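Local coordinates for protein Isomerase/lactonizing enzyme (Agrobacterium fabrum str. C58, PDB 2NQL) that belongs to the mandelate racemase and muconate lactonizing enzyme family of the enolase superfamily and carries a sodium ion in its barrel domain, at residues M274-P288 with I301-H315. Residues are numbered along the deposited sequence; the frame is centred on the assembly and turned at random.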
ATOM      1  N   MET A 274       5.931   9.095   7.454  1.00 21.52           N
ATOM      2  CA  MET A 274       6.990   9.945   7.989  1.00 26.00           C
ATOM      3  C   MET A 274       7.200   9.699   9.485  1.00 22.56           C
ATOM      4  O   MET A 274       8.348   9.527   9.930  1.00 26.90           O
ATOM      5  CB  MET A 274       6.673  11.410   7.740  1.00 21.54           C
ATOM      6  CG  MET A 274       7.755  12.341   8.245  1.00 22.90           C
ATOM      7  SD  MET A 274       7.515  13.974   7.574  1.00 25.15           S
ATOM      8  CE  MET A 274       8.754  14.887   8.501  1.00 25.03           C
ATOM      9  N   ARG A 275       6.097   9.671  10.236  1.00 23.40           N
ATOM     10  CA  ARG A 275       6.122   9.398  11.691  1.00 22.38           C
ATOM     11  C   ARG A 275       6.871   8.138  12.075  1.00 28.21           C
ATOM     12  O   ARG A 275       7.653   8.149  13.019  1.00 29.33           O
ATOM     13  CB  ARG A 275       4.710   9.350  12.271  1.00 25.36           C
ATOM     14  CG  ARG A 275       3.950  10.639  12.184  1.00 23.86           C
ATOM     15  CD  ARG A 275       2.590  10.604  12.868  1.00 30.29           C
ATOM     16  NE  ARG A 275       1.833  11.819  12.553  1.00 29.61           N
ATOM     17  CZ  ARG A 275       1.996  13.005  13.141  1.00 40.87           C
ATOM     18  NH1 ARG A 275       2.884  13.169  14.119  1.00 39.60           N
ATOM     19  NH2 ARG A 275       1.257  14.038  12.750  1.00 35.16           N
ATOM     20  N   ALA A 276       6.655   7.057  11.330  1.00 28.00           N
ATOM     21  CA  ALA A 276       7.372   5.800  11.549  1.00 27.89           C
ATOM     22  C   ALA A 276       8.894   5.919  11.439  1.00 35.31           C
ATOM     23  O   ALA A 276       9.619   5.206  12.141  1.00 34.29           O
ATOM     24  CB  ALA A 276       6.838   4.715  10.617  1.00 29.90           C
ATOM     25  N   ARG A 277       9.382   6.829  10.594  1.00 27.92           N
ATOM     26  CA  ARG A 277      10.834   7.002  10.445  1.00 27.56           C
ATOM     27  C   ARG A 277      11.433   8.012  11.412  1.00 27.65           C
ATOM     28  O   ARG A 277      12.481   7.757  11.992  1.00 31.64           O
ATOM     29  CB  ARG A 277      11.242   7.343   9.001  1.00 27.90           C
ATOM     30  CG  ARG A 277      11.371   6.145   8.092  1.00 28.84           C
ATOM     31  CD  ARG A 277      10.048   5.857   7.429  1.00 23.17           C
ATOM     32  NE  ARG A 277      10.007   4.620   6.672  1.00 24.50           N
ATOM     33  CZ  ARG A 277       8.876   4.015   6.321  1.00 27.00           C
ATOM     34  NH1 ARG A 277       7.704   4.540   6.675  1.00 23.98           N
ATOM     35  NH2 ARG A 277       8.919   2.887   5.621  1.00 29.69           N
ATOM     36  N   ILE A 278      10.775   9.153  11.600  1.00 27.29           N
ATOM     37  CA  ILE A 278      11.393  10.218  12.375  1.00 26.99           C
ATOM     38  C   ILE A 278      11.336   9.944  13.879  1.00 35.99           C
ATOM     39  O   ILE A 278      12.157  10.465  14.635  1.00 37.68           O
ATOM     40  CB  ILE A 278      10.871  11.625  11.990  1.00 30.52           C
ATOM     41  CG1 ILE A 278       9.426  11.834  12.475  1.00 31.32           C
ATOM     42  CG2 ILE A 278      11.027  11.853  10.453  1.00 25.11           C
ATOM     43  CD1 ILE A 278       8.941  13.261  12.395  1.00 31.94           C
ATOM     44  N   GLU A 279      10.392   9.097  14.296  1.00 37.32           N
ATOM     45  CA  GLU A 279      10.318   8.624  15.686  1.00 37.56           C
ATOM     46  C   GLU A 279      11.499   7.726  16.093  1.00 42.59           C
ATOM     47  O   GLU A 279      11.787   7.576  17.279  1.00 54.18           O
ATOM     48  CB  GLU A 279       8.945   7.979  15.978  1.00 42.40           C
ATOM     49  CG  GLU A 279       7.782   9.017  16.091  1.00 50.20           C
ATOM     50  CD  GLU A 279       6.355   8.442  15.914  1.00 57.95           C
ATOM     51  OE1 GLU A 279       6.179   7.215  15.700  1.00 33.86           O
ATOM     52  OE2 GLU A 279       5.391   9.243  15.984  1.00 43.90           O
ATOM     53  N   ARG A 280      12.200   7.173  15.101  1.00 43.64           N
ATOM     54  CA  ARG A 280      13.344   6.283  15.313  1.00 47.07           C
ATOM     55  C   ARG A 280      14.688   6.757  14.731  1.00 44.88           C
ATOM     56  O   ARG A 280      15.734   6.414  15.273  1.00 49.09           O
ATOM     57  CB  ARG A 280      13.025   4.892  14.761  1.00 51.62           C
ATOM     58  CG  ARG A 280      12.001   4.107  15.573  1.00 61.91           C
ATOM     59  CD  ARG A 280      11.701   2.763  14.913  1.00 57.08           C
ATOM     60  NE  ARG A 280      12.864   1.873  14.913  1.00 54.55           N
ATOM     61  CZ  ARG A 280      12.836   0.593  14.544  1.00 54.64           C
ATOM     62  NH1 ARG A 280      11.698   0.032  14.138  1.00 49.58           N
ATOM     63  NH2 ARG A 280      13.951  -0.128  14.584  1.00 44.48           N
ATOM     64  N   CYS A 281      14.663   7.496  13.614  1.00 40.00           N
ATOM     65  CA  CYS A 281      15.885   7.805  12.828  1.00 33.36           C
ATOM     66  C   CYS A 281      16.227   9.299  12.870  1.00 31.13           C
ATOM     67  O   CYS A 281      15.383  10.111  13.256  1.00 32.05           O
ATOM     68  CB  CYS A 281      15.757   7.357  11.369  1.00 31.06           C
ATOM     69  SG  CYS A 281      14.964   5.751  11.093  1.00 32.56           S
ATOM     70  N   ARG A 282      17.467   9.635  12.484  1.00 30.33           N
ATOM     71  CA  ARG A 282      17.900  11.030  12.284  1.00 31.44           C
ATOM     72  C   ARG A 282      17.793  11.477  10.818  1.00 26.48           C
ATOM     73  O   ARG A 282      18.699  11.263  10.009  1.00 30.24           O
ATOM     74  CB  ARG A 282      19.324  11.244  12.798  1.00 34.47           C
ATOM     75  CG  ARG A 282      19.377  11.601  14.266  1.00 52.42           C
ATOM     76  CD  ARG A 282      20.791  11.571  14.805  1.00 55.21           C
ATOM     77  NE  ARG A 282      20.784  11.129  16.197  1.00 66.83           N
ATOM     78  CZ  ARG A 282      21.837  10.639  16.843  1.00 65.40           C
ATOM     79  NH1 ARG A 282      23.014  10.522  16.231  1.00 59.57           N
ATOM     80  NH2 ARG A 282      21.708  10.263  18.110  1.00 61.64           N
ATOM     81  N   ILE A 283      16.653  12.080  10.496  1.00 29.00           N
ATOM     82  CA  ILE A 283      16.321  12.411   9.112  1.00 28.79           C
ATOM     83  C   ILE A 283      16.566  13.908   8.951  1.00 23.11           C
ATOM     84  O   ILE A 283      15.941  14.736   9.621  1.00 26.51           O
ATOM     85  CB  ILE A 283      14.829  12.029   8.764  1.00 28.82           C
ATOM     86  CG1 ILE A 283      14.553  10.514   8.947  1.00 28.91           C
ATOM     87  CG2 ILE A 283      14.441  12.507   7.354  1.00 22.89           C
ATOM     88  CD1 ILE A 283      15.570   9.557   8.295  1.00 29.55           C
ATOM     89  N   ALA A 284      17.467  14.244   8.043  1.00 25.37           N
ATOM     90  CA  ALA A 284      17.819  15.635   7.811  1.00 26.38           C
ATOM     91  C   ALA A 284      16.850  16.283   6.827  1.00 27.17           C
ATOM     92  O   ALA A 284      16.511  17.460   6.967  1.00 26.68           O
ATOM     93  CB  ALA A 284      19.211  15.725   7.300  1.00 25.55           C
ATOM     94  N   ILE A 285      16.408  15.508   5.832  1.00 23.19           N
ATOM     95  CA  ILE A 285      15.626  16.037   4.714  1.00 24.83           C
ATOM     96  C   ILE A 285      14.519  15.033   4.394  1.00 22.66           C
ATOM     97  O   ILE A 285      14.780  13.836   4.305  1.00 23.30           O
ATOM     98  CB  ILE A 285      16.508  16.224   3.452  1.00 24.92           C
ATOM     99  CG1 ILE A 285      17.566  17.318   3.678  1.00 24.93           C
ATOM    100  CG2 ILE A 285      15.668  16.584   2.201  1.00 19.79           C
ATOM    101  CD1 ILE A 285      18.836  17.058   2.918  1.00 25.73           C
ATOM    102  N   VAL A 286      13.303  15.535   4.221  1.00 23.76           N
ATOM    103  CA  VAL A 286      12.258  14.758   3.552  1.00 19.50           C
ATOM    104  C   VAL A 286      11.975  15.186   2.124  1.00 20.27           C
ATOM    105  O   VAL A 286      12.039  16.374   1.774  1.00 22.83           O
ATOM    106  CB  VAL A 286      10.963  14.615   4.376  1.00 19.20           C
ATOM    107  CG1 VAL A 286      11.249  13.866   5.685  1.00 23.35           C
ATOM    108  CG2 VAL A 286      10.305  15.963   4.643  1.00 21.40           C
ATOM    109  N   GLN A 287      11.651  14.192   1.306  1.00 20.21           N
ATOM    110  CA  GLN A 287      11.612  14.344  -0.155  1.00 19.29           C
ATOM    111  C   GLN A 287      10.285  13.880  -0.737  1.00 18.81           C
ATOM    112  O   GLN A 287      10.289  12.946  -1.566  1.00 20.94           O
ATOM    113  CB  GLN A 287      12.758  13.553  -0.811  1.00 21.10           C
ATOM    114  CG  GLN A 287      14.159  13.967  -0.330  1.00 23.36           C
ATOM    115  CD  GLN A 287      15.223  13.038  -0.830  1.00 26.09           C
ATOM    116  OE1 GLN A 287      15.204  11.849  -0.538  1.00 26.22           O
ATOM    117  NE2 GLN A 287      16.145  13.564  -1.635  1.00 23.66           N
ATOM    118  N   PRO A 288       9.165  14.525  -0.332  1.00 20.28           N
ATOM    119  CA  PRO A 288       7.873  14.023  -0.771  1.00 22.24           C
ATOM    120  C   PRO A 288       7.707  14.094  -2.294  1.00 19.74           C
ATOM    121  O   PRO A 288       8.224  15.002  -2.947  1.00 18.27           O
ATOM    122  CB  PRO A 288       6.874  14.964  -0.080  1.00 19.08           C
ATOM    123  CG  PRO A 288       7.643  16.221   0.212  1.00 21.12           C
ATOM    124  CD  PRO A 288       9.013  15.720   0.530  1.00 16.18           C
ATOM    125  N   ILE A 301       2.798  16.517   5.721  1.00 20.94           N
ATOM    126  CA  ILE A 301       4.208  16.146   5.809  1.00 18.67           C
ATOM    127  C   ILE A 301       5.101  17.394   6.051  1.00 23.40           C
ATOM    128  O   ILE A 301       6.039  17.369   6.877  1.00 22.52           O
ATOM    129  CB  ILE A 301       4.651  15.322   4.572  1.00 19.45           C
ATOM    130  CG1 ILE A 301       4.099  13.887   4.677  1.00 19.90           C
ATOM    131  CG2 ILE A 301       6.152  15.321   4.414  1.00 19.52           C
ATOM    132  CD1 ILE A 301       4.042  13.140   3.343  1.00 20.75           C
ATOM    133  N   GLY A 302       4.806  18.462   5.322  1.00 20.69           N
ATOM    134  CA  GLY A 302       5.498  19.745   5.494  1.00 24.49           C
ATOM    135  C   GLY A 302       5.371  20.301   6.914  1.00 25.32           C
ATOM    136  O   GLY A 302       6.367  20.735   7.500  1.00 24.01           O
ATOM    137  N   ALA A 303       4.157  20.271   7.461  1.00 23.70           N
ATOM    138  CA  ALA A 303       3.886  20.706   8.848  1.00 26.71           C
ATOM    139  C   ALA A 303       4.611  19.862   9.900  1.00 25.31           C
ATOM    140  O   ALA A 303       5.146  20.387  10.886  1.00 26.13           O
ATOM    141  CB  ALA A 303       2.383  20.706   9.111  1.00 26.29           C
ATOM    142  N   LEU A 304       4.646  18.549   9.689  1.00 25.22           N
ATOM    143  CA  LEU A 304       5.412  17.656  10.551  1.00 24.57           C
ATOM    144  C   LEU A 304       6.922  17.899  10.481  1.00 26.23           C
ATOM    145  O   LEU A 304       7.619  17.822  11.505  1.00 25.42           O
ATOM    146  CB  LEU A 304       5.077  16.183  10.260  1.00 24.69           C
ATOM    147  CG  LEU A 304       5.711  15.163  11.212  1.00 27.76           C
ATOM    148  CD1 LEU A 304       5.270  15.433  12.678  1.00 24.19           C
ATOM    149  CD2 LEU A 304       5.348  13.730  10.769  1.00 22.78           C
ATOM    150  N   ALA A 305       7.421  18.228   9.286  1.00 23.03           N
ATOM    151  CA  ALA A 305       8.820  18.608   9.131  1.00 24.40           C
ATOM    152  C   ALA A 305       9.152  19.878   9.924  1.00 21.80           C
ATOM    153  O   ALA A 305      10.211  19.943  10.571  1.00 27.01           O
ATOM    154  CB  ALA A 305       9.170  18.795   7.656  1.00 21.97           C
ATOM    155  N   ALA A 306       8.252  20.860   9.859  1.00 26.12           N
ATOM    156  CA  ALA A 306       8.383  22.113  10.637  1.00 30.26           C
ATOM    157  C   ALA A 306       8.434  21.875  12.138  1.00 34.52           C
ATOM    158  O   ALA A 306       9.218  22.526  12.844  1.00 33.63           O
ATOM    159  CB  ALA A 306       7.272  23.118  10.282  1.00 22.67           C
ATOM    160  N   GLU A 307       7.638  20.921  12.617  1.00 28.57           N
ATOM    161  CA  GLU A 307       7.663  20.513  14.031  1.00 27.05           C
ATOM    162  C   GLU A 307       9.006  19.994  14.520  1.00 27.67           C
ATOM    163  O   GLU A 307       9.294  20.050  15.721  1.00 35.79           O
ATOM    164  CB  GLU A 307       6.582  19.468  14.328  1.00 34.47           C
ATOM    165  CG  GLU A 307       5.168  20.027  14.399  1.00 49.32           C
ATOM    166  CD  GLU A 307       4.099  18.939  14.325  1.00 68.93           C
ATOM    167  OE1 GLU A 307       4.306  17.849  14.903  1.00 70.22           O
ATOM    168  OE2 GLU A 307       3.048  19.179  13.688  1.00 75.22           O
ATOM    169  N   HIS A 308       9.821  19.472  13.608  1.00 27.87           N
ATOM    170  CA  HIS A 308      11.006  18.730  13.980  1.00 26.99           C
ATOM    171  C   HIS A 308      12.271  19.300  13.356  1.00 27.26           C
ATOM    172  O   HIS A 308      13.357  18.709  13.451  1.00 28.64           O
ATOM    173  CB  HIS A 308      10.803  17.248  13.669  1.00 32.26           C
ATOM    174  CG  HIS A 308       9.805  16.596  14.574  1.00 33.95           C
ATOM    175  ND1 HIS A 308      10.146  16.065  15.800  1.00 38.78           N
ATOM    176  CD2 HIS A 308       8.484  16.340  14.405  1.00 29.09           C
ATOM    177  CE1 HIS A 308       9.072  15.533  16.358  1.00 29.63           C
ATOM    178  NE2 HIS A 308       8.051  15.688  15.532  1.00 39.51           N
ATOM    179  N   GLY A 309      12.113  20.471  12.728  1.00 30.70           N
ATOM    180  CA  GLY A 309      13.201  21.155  12.048  1.00 29.60           C
ATOM    181  C   GLY A 309      13.846  20.340  10.948  1.00 33.30           C
ATOM    182  O   GLY A 309      15.055  20.381  10.776  1.00 30.03           O
ATOM    183  N   ILE A 310      13.031  19.573  10.221  1.00 27.35           N
ATOM    184  CA  ILE A 310      13.511  18.756   9.107  1.00 25.99           C
ATOM    185  C   ILE A 310      13.311  19.582   7.832  1.00 21.08           C
ATOM    186  O   ILE A 310      12.222  20.118   7.622  1.00 22.94           O
ATOM    187  CB  ILE A 310      12.715  17.397   9.042  1.00 25.68           C
ATOM    188  CG1 ILE A 310      12.968  16.600  10.344  1.00 27.37           C
ATOM    189  CG2 ILE A 310      13.133  16.569   7.793  1.00 22.78           C
ATOM    190  CD1 ILE A 310      12.092  15.372  10.560  1.00 25.34           C
ATOM    191  N   ASP A 311      14.360  19.697   7.006  1.00 23.95           N
ATOM    192  CA  ASP A 311      14.259  20.374   5.691  1.00 21.79           C
ATOM    193  C   ASP A 311      13.361  19.599   4.715  1.00 23.47           C
ATOM    194  O   ASP A 311      13.275  18.387   4.784  1.00 23.76           O
ATOM    195  CB  ASP A 311      15.644  20.555   5.073  1.00 27.57           C
ATOM    196  CG  ASP A 311      16.495  21.567   5.840  1.00 30.56           C
ATOM    197  OD1 ASP A 311      15.933  22.348   6.631  1.00 29.60           O
ATOM    198  OD2 ASP A 311      17.719  21.582   5.649  1.00 32.77           O
ATOM    199  N   VAL A 312      12.690  20.317   3.826  1.00 24.68           N
ATOM    200  CA  VAL A 312      11.832  19.699   2.809  1.00 21.83           C
ATOM    201  C   VAL A 312      12.402  20.023   1.423  1.00 20.53           C
ATOM    202  O   VAL A 312      12.526  21.201   1.046  1.00 24.45           O
ATOM    203  CB  VAL A 312      10.384  20.199   2.930  1.00 23.87           C
ATOM    204  CG1 VAL A 312       9.508  19.582   1.835  1.00 22.51           C
ATOM    205  CG2 VAL A 312       9.822  19.902   4.346  1.00 20.89           C
ATOM    206  N   ILE A 313      12.787  18.977   0.696  1.00 18.76           N
ATOM    207  CA  ILE A 313      13.287  19.109  -0.681  1.00 18.29           C
ATOM    208  C   ILE A 313      12.558  18.073  -1.556  1.00 16.16           C
ATOM    209  O   ILE A 313      13.020  16.931  -1.668  1.00 20.59           O
ATOM    210  CB  ILE A 313      14.835  18.945  -0.748  1.00 21.95           C
ATOM    211  CG1 ILE A 313      15.534  19.901   0.239  1.00 24.80           C
ATOM    212  CG2 ILE A 313      15.352  19.188  -2.164  1.00 22.47           C
ATOM    213  CD1 ILE A 313      17.018  19.703   0.344  1.00 26.91           C
ATOM    214  N   PRO A 314      11.383  18.450  -2.100  1.00 20.73           N
ATOM    215  CA  PRO A 314      10.535  17.515  -2.828  1.00 20.86           C
ATOM    216  C   PRO A 314      11.160  16.892  -4.063  1.00 22.44           C
ATOM    217  O   PRO A 314      12.046  17.477  -4.720  1.00 21.64           O
ATOM    218  CB  PRO A 314       9.310  18.349  -3.189  1.00 20.88           C
ATOM    219  CG  PRO A 314       9.262  19.415  -2.138  1.00 20.28           C
ATOM    220  CD  PRO A 314      10.726  19.761  -1.994  1.00 22.32           C
ATOM    221  N   HIS A 315      10.679  15.685  -4.330  1.00 21.61           N
ATOM    222  CA  HIS A 315      11.039  14.852  -5.458  1.00 19.00           C
ATOM    223  C   HIS A 315      10.336  15.349  -6.727  1.00 17.98           C
ATOM    224  O   HIS A 315       9.332  16.094  -6.674  1.00 19.78           O
ATOM    225  CB  HIS A 315      10.559  13.436  -5.073  1.00 17.99           C
ATOM    226  CG  HIS A 315      10.856  12.359  -6.074  1.00 20.02           C
ATOM    227  ND1 HIS A 315       9.883  11.812  -6.881  1.00 20.96           N
ATOM    228  CD2 HIS A 315      11.991  11.679  -6.346  1.00 29.68           C
ATOM    229  CE1 HIS A 315      10.411  10.853  -7.618  1.00 19.45           C
ATOM    230  NE2 HIS A 315      11.688  10.744  -7.306  1.00 25.49           N
TER
HETATM  231  O   HOH W   1       2.158  16.013  15.454  1.00 45.23           O
HETATM  232  O   HOH W   2      14.758  15.672  -3.348  1.00 24.73           O
HETATM  233  O   HOH W   3       6.711  16.330  -5.707  1.00 18.09           O
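Met274 reaches from helix 271-278 into the side of helix 295-308. Its CG is anti to the backbone N (chi1 -179°) and the chain stays extended, which carries the CE methyl across to Ala305 and Ile310. CB and then CG lie against Leu304 CD2, CG at 3.8 Å. SD meets Ile301 CG2 at 3.7 Å. CE ends over the backbone of Ala305, 3.7 Å from Ala305 N, and also touches Ile310 CD1. Leu304 is shared: its CD2 sits over one face of the Arg275 guanidinium. Arg275 NH1 donates to a water that in turn donates to Glu307 OE1; Arg275 NE is hydrogen-bonded to His271 ND1. Ile278 CD1 lies over the face of the His308 ring, a CH-pi contact 4.0 Å from the centroid. Helix segments 274-278 and 301-308 run in nearly the same direction, their axes 22° apart. They lead into neighbouring parallel strands, 285-286 and 311-312, of the TIM-type barrel of the enolase superfamily; helix 295-308 makes the right-handed beta-alpha-beta crossover between them. Val286 N donates to Asp311 O, and Ile313 N to Val286 O at 2.9 Å, both fairly straight. Val286 CG1 packs on Ile310 CG2, on the helix side of the sheet. Beyond the strands, His315 N donates to Pro288 O at 2.9 Å from above the carbonyl plane. His315 ND1 is hydrogen-bonded to Glu289 OE1. The nearest side-chain atom of His315 lies about 3 Å from the sodium ion, whose site is formed by Glu240 and Glu266.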